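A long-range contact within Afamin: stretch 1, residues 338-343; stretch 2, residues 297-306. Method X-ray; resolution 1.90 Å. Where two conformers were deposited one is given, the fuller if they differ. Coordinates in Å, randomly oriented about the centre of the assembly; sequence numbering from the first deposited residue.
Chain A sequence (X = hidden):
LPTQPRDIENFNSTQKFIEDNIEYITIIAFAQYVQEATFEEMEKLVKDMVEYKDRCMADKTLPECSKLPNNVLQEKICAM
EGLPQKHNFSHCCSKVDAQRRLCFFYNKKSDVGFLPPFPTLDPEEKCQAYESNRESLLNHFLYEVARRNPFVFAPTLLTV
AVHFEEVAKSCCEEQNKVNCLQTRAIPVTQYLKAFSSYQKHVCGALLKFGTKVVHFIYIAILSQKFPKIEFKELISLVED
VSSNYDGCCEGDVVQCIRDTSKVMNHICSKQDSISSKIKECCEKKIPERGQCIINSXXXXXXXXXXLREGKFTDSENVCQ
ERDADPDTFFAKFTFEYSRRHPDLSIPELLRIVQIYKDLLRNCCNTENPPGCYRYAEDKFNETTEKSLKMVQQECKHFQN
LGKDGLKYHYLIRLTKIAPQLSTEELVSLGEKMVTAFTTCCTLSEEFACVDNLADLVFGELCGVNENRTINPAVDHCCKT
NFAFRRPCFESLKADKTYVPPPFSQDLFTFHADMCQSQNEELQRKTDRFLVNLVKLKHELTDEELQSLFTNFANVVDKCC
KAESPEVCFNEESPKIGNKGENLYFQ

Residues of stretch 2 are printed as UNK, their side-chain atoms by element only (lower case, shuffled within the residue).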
# COMPACT_ATOMS: atom_id res chain seq x y z
N SER A 338 18.81 -2.37 -13.68
CA SER A 338 17.80 -1.37 -13.27
C SER A 338 18.13 0.06 -13.68
O SER A 338 17.27 0.77 -14.20
CB SER A 338 17.53 -1.43 -11.77
OG SER A 338 17.13 -2.74 -11.39
N ARG A 339 19.39 0.47 -13.51
CA ARG A 339 19.77 1.83 -13.84
C ARG A 339 19.74 2.13 -15.32
O ARG A 339 19.54 3.29 -15.69
CB ARG A 339 21.11 2.22 -13.23
CG ARG A 339 22.33 1.67 -13.91
CD ARG A 339 23.50 2.17 -13.12
NE ARG A 339 24.74 1.60 -13.54
CZ ARG A 339 25.91 2.25 -13.59
NH1 ARG A 339 25.98 3.55 -13.27
NH2 ARG A 339 27.00 1.61 -13.93
N ARG A 340 19.92 1.11 -16.16
CA ARG A 340 19.79 1.22 -17.60
C ARG A 340 18.41 1.00 -18.18
O ARG A 340 18.25 1.14 -19.36
CB ARG A 340 20.72 0.24 -18.29
CG ARG A 340 22.18 0.58 -18.13
CD ARG A 340 22.99 -0.58 -18.71
NE ARG A 340 24.42 -0.28 -18.77
CZ ARG A 340 25.21 -0.32 -17.71
NH1 ARG A 340 24.70 -0.62 -16.52
NH2 ARG A 340 26.49 -0.04 -17.84
N HIS A 341 17.42 0.65 -17.36
CA HIS A 341 16.06 0.40 -17.83
C HIS A 341 15.08 1.14 -16.94
O HIS A 341 14.26 0.54 -16.25
CB HIS A 341 15.78 -1.11 -17.82
CG HIS A 341 16.60 -1.88 -18.80
ND1 HIS A 341 17.87 -2.33 -18.50
CD2 HIS A 341 16.36 -2.23 -20.09
CE1 HIS A 341 18.36 -2.96 -19.56
NE2 HIS A 341 17.47 -2.90 -20.54
N PRO A 342 15.13 2.49 -16.96
CA PRO A 342 14.15 3.32 -16.27
C PRO A 342 12.70 3.13 -16.70
O PRO A 342 11.81 3.51 -15.94
CB PRO A 342 14.60 4.76 -16.59
CG PRO A 342 15.33 4.65 -17.85
CD PRO A 342 16.03 3.31 -17.78
N ASP A 343 12.48 2.55 -17.88
CA ASP A 343 11.13 2.26 -18.41
C ASP A 343 10.44 0.99 -17.88
O ASP A 343 9.28 0.73 -18.24
CB ASP A 343 11.18 2.20 -19.95
CG ASP A 343 12.24 1.20 -20.49
OD1 ASP A 343 13.40 1.07 -19.97
OD2 ASP A 343 11.90 0.58 -21.52
N UNK A 297 11.56 13.35 -9.05
CA UNK A 297 11.59 12.48 -10.24
C UNK A 297 12.95 11.79 -10.39
O UNK A 297 13.93 12.14 -9.70
o UNK A 297 12.82 14.90 -10.96
n UNK A 297 11.67 15.20 -12.87
c UNK A 297 11.97 14.52 -11.76
c UNK A 297 11.17 13.24 -11.52
N UNK A 298 12.99 10.80 -11.28
CA UNK A 298 14.21 10.04 -11.58
C UNK A 298 15.25 10.98 -12.21
O UNK A 298 14.93 11.76 -13.11
n UNK A 298 10.67 5.34 -12.56
c UNK A 298 11.53 6.19 -13.44
c UNK A 298 12.90 6.55 -12.86
c UNK A 298 12.91 7.83 -12.01
c UNK A 298 13.94 8.85 -12.52
N UNK A 299 16.47 10.92 -11.70
CA UNK A 299 17.60 11.66 -12.27
C UNK A 299 17.87 11.15 -13.70
O UNK A 299 17.51 10.01 -14.03
c UNK A 299 18.83 11.48 -11.36
o UNK A 299 20.00 13.02 -12.80
c UNK A 299 20.02 12.36 -11.74
o UNK A 299 20.99 12.39 -10.97
N UNK A 300 18.45 12.00 -14.54
CA UNK A 300 18.83 11.62 -15.90
C UNK A 300 19.96 10.60 -15.81
O UNK A 300 20.86 10.76 -14.98
c UNK A 300 19.34 12.81 -16.73
o UNK A 300 17.22 13.85 -16.27
c UNK A 300 18.34 13.97 -16.80
o UNK A 300 18.71 15.01 -17.38
N UNK A 301 19.91 9.57 -16.65
CA UNK A 301 21.01 8.60 -16.75
C UNK A 301 22.27 9.30 -17.23
O UNK A 301 22.18 10.22 -18.05
c UNK A 301 18.48 5.24 -20.41
n UNK A 301 18.64 5.69 -19.17
c UNK A 301 19.70 5.29 -18.24
n UNK A 301 19.35 4.37 -20.94
c UNK A 301 19.92 6.32 -17.15
c UNK A 301 20.69 7.48 -17.74
n UNK A 301 17.45 5.66 -21.14
N UNK A 302 23.44 8.88 -16.73
CA UNK A 302 24.68 9.31 -17.37
C UNK A 302 24.61 9.06 -18.88
O UNK A 302 24.56 7.92 -19.32
c UNK A 302 25.74 8.43 -16.69
c UNK A 302 23.70 8.19 -15.45
c UNK A 302 25.20 8.19 -15.32
N UNK A 303 24.51 10.15 -19.65
CA UNK A 303 24.66 10.16 -21.13
C UNK A 303 25.52 9.02 -21.75
O UNK A 303 25.13 8.44 -22.78
c UNK A 303 27.15 13.78 -22.56
c UNK A 303 26.61 13.63 -21.14
c UNK A 303 26.30 12.18 -20.76
n UNK A 303 26.11 14.25 -23.51
c UNK A 303 25.17 11.55 -21.59
N UNK A 304 26.64 8.67 -21.11
CA UNK A 304 27.47 7.53 -21.52
C UNK A 304 26.95 6.10 -21.17
O UNK A 304 27.72 5.13 -21.31
c UNK A 304 28.89 7.69 -20.96
o UNK A 304 29.89 6.29 -19.30
c UNK A 304 29.03 7.17 -19.51
o UNK A 304 28.29 7.63 -18.60
N UNK A 305 25.69 5.95 -20.73
CA UNK A 305 25.14 4.63 -20.37
C UNK A 305 24.41 3.94 -21.55
O UNK A 305 23.30 4.35 -21.93
c UNK A 305 25.80 4.33 -17.22
c UNK A 305 24.21 4.74 -19.14
c UNK A 305 23.37 3.98 -16.91
c UNK A 305 24.52 3.89 -17.91
N UNK A 306 25.03 2.91 -22.11
CA UNK A 306 24.40 2.04 -23.12
C UNK A 306 23.33 1.16 -22.51
O UNK A 306 23.24 1.02 -21.30
c UNK A 306 25.44 1.16 -23.81
o UNK A 306 25.80 0.05 -22.99

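Position 297 carries two side-chain carbons, the second bonded to one oxygen and one nitrogen. This is a carboxamide on a short stem, lying out of reach of stretch 1, and the residue is Asn297. At position 298 four carbons run in an unbranched row to a terminal nitrogen, and the end of the row comes near the backbone O of Pro342; the residue is Lys298. The CA-to-CB bond of Lys298 points toward stretch 1, and its CE lies 3.7 Å from the backbone O of Pro342, with Lys298 NZ 4.0 Å from the same oxygen, Pro342 O.

Positions 299 and 300 look alike: each has two carbons, the second bearing two oxygens, and neither reaches stretch 1. Both carboxylates on so short a stem identify aspartates, Asp299 and Asp300; the former is buried and hydrogen-bonded elsewhere in the structure.

Position 301 has three carbons, a nitrogen, and then a carbon carrying two more nitrogens. Its CA-to-CB bond points toward stretch 1, and the chain passes close to the backbone O of residue 339 and the ring of Pro342. A guanidinium ends it, and the residue is Arg301. Its CD lies 3.2 Å from Arg339 O, while its NE is 3.7 Å from Pro342 CG; Pro342 CD and Arg340 O lie over one face of the guanidinium.

At position 302 three carbons close a ring onto the backbone nitrogen, which makes it Pro302; it barely meets stretch 1. Position 303 again shows four carbons in a row ending in nitrogen, far from the other stretch: Lys303. Position 304, with two carbons and two oxygens on the second, is Asp304, also without a contact.

Position 305 has four carbons, forked at the second, and packs against both arginine side chains of stretch 1. It is Leu305, whose CD2 lies 3.9 Å from Arg339 CG and 3.8 Å from Arg340 CG. Position 306 bears one carbon and one oxygen. Its CA-to-CB bond points away, but its backbone O approaches Arg340 CD and NE, each at 3.1 Å; the residue is Ser306.

The contact rests largely on packing. A type I turn from Pro302 to Leu305, closed by a 2.7 Å hydrogen bond from Leu305 N to Pro302 O, precedes the approach of Leu305 to stretch 1. There its branched side chain covers one face of each guanidinium, of Arg339 and of Arg340, as well as their aliphatic stems. Arg301 meets Arg339, Arg340 and Pro342, and Lys298 meets Pro342. The two stretches together bury 394 Å².

Stretch 2 (297-306) NKDDRPKDLS
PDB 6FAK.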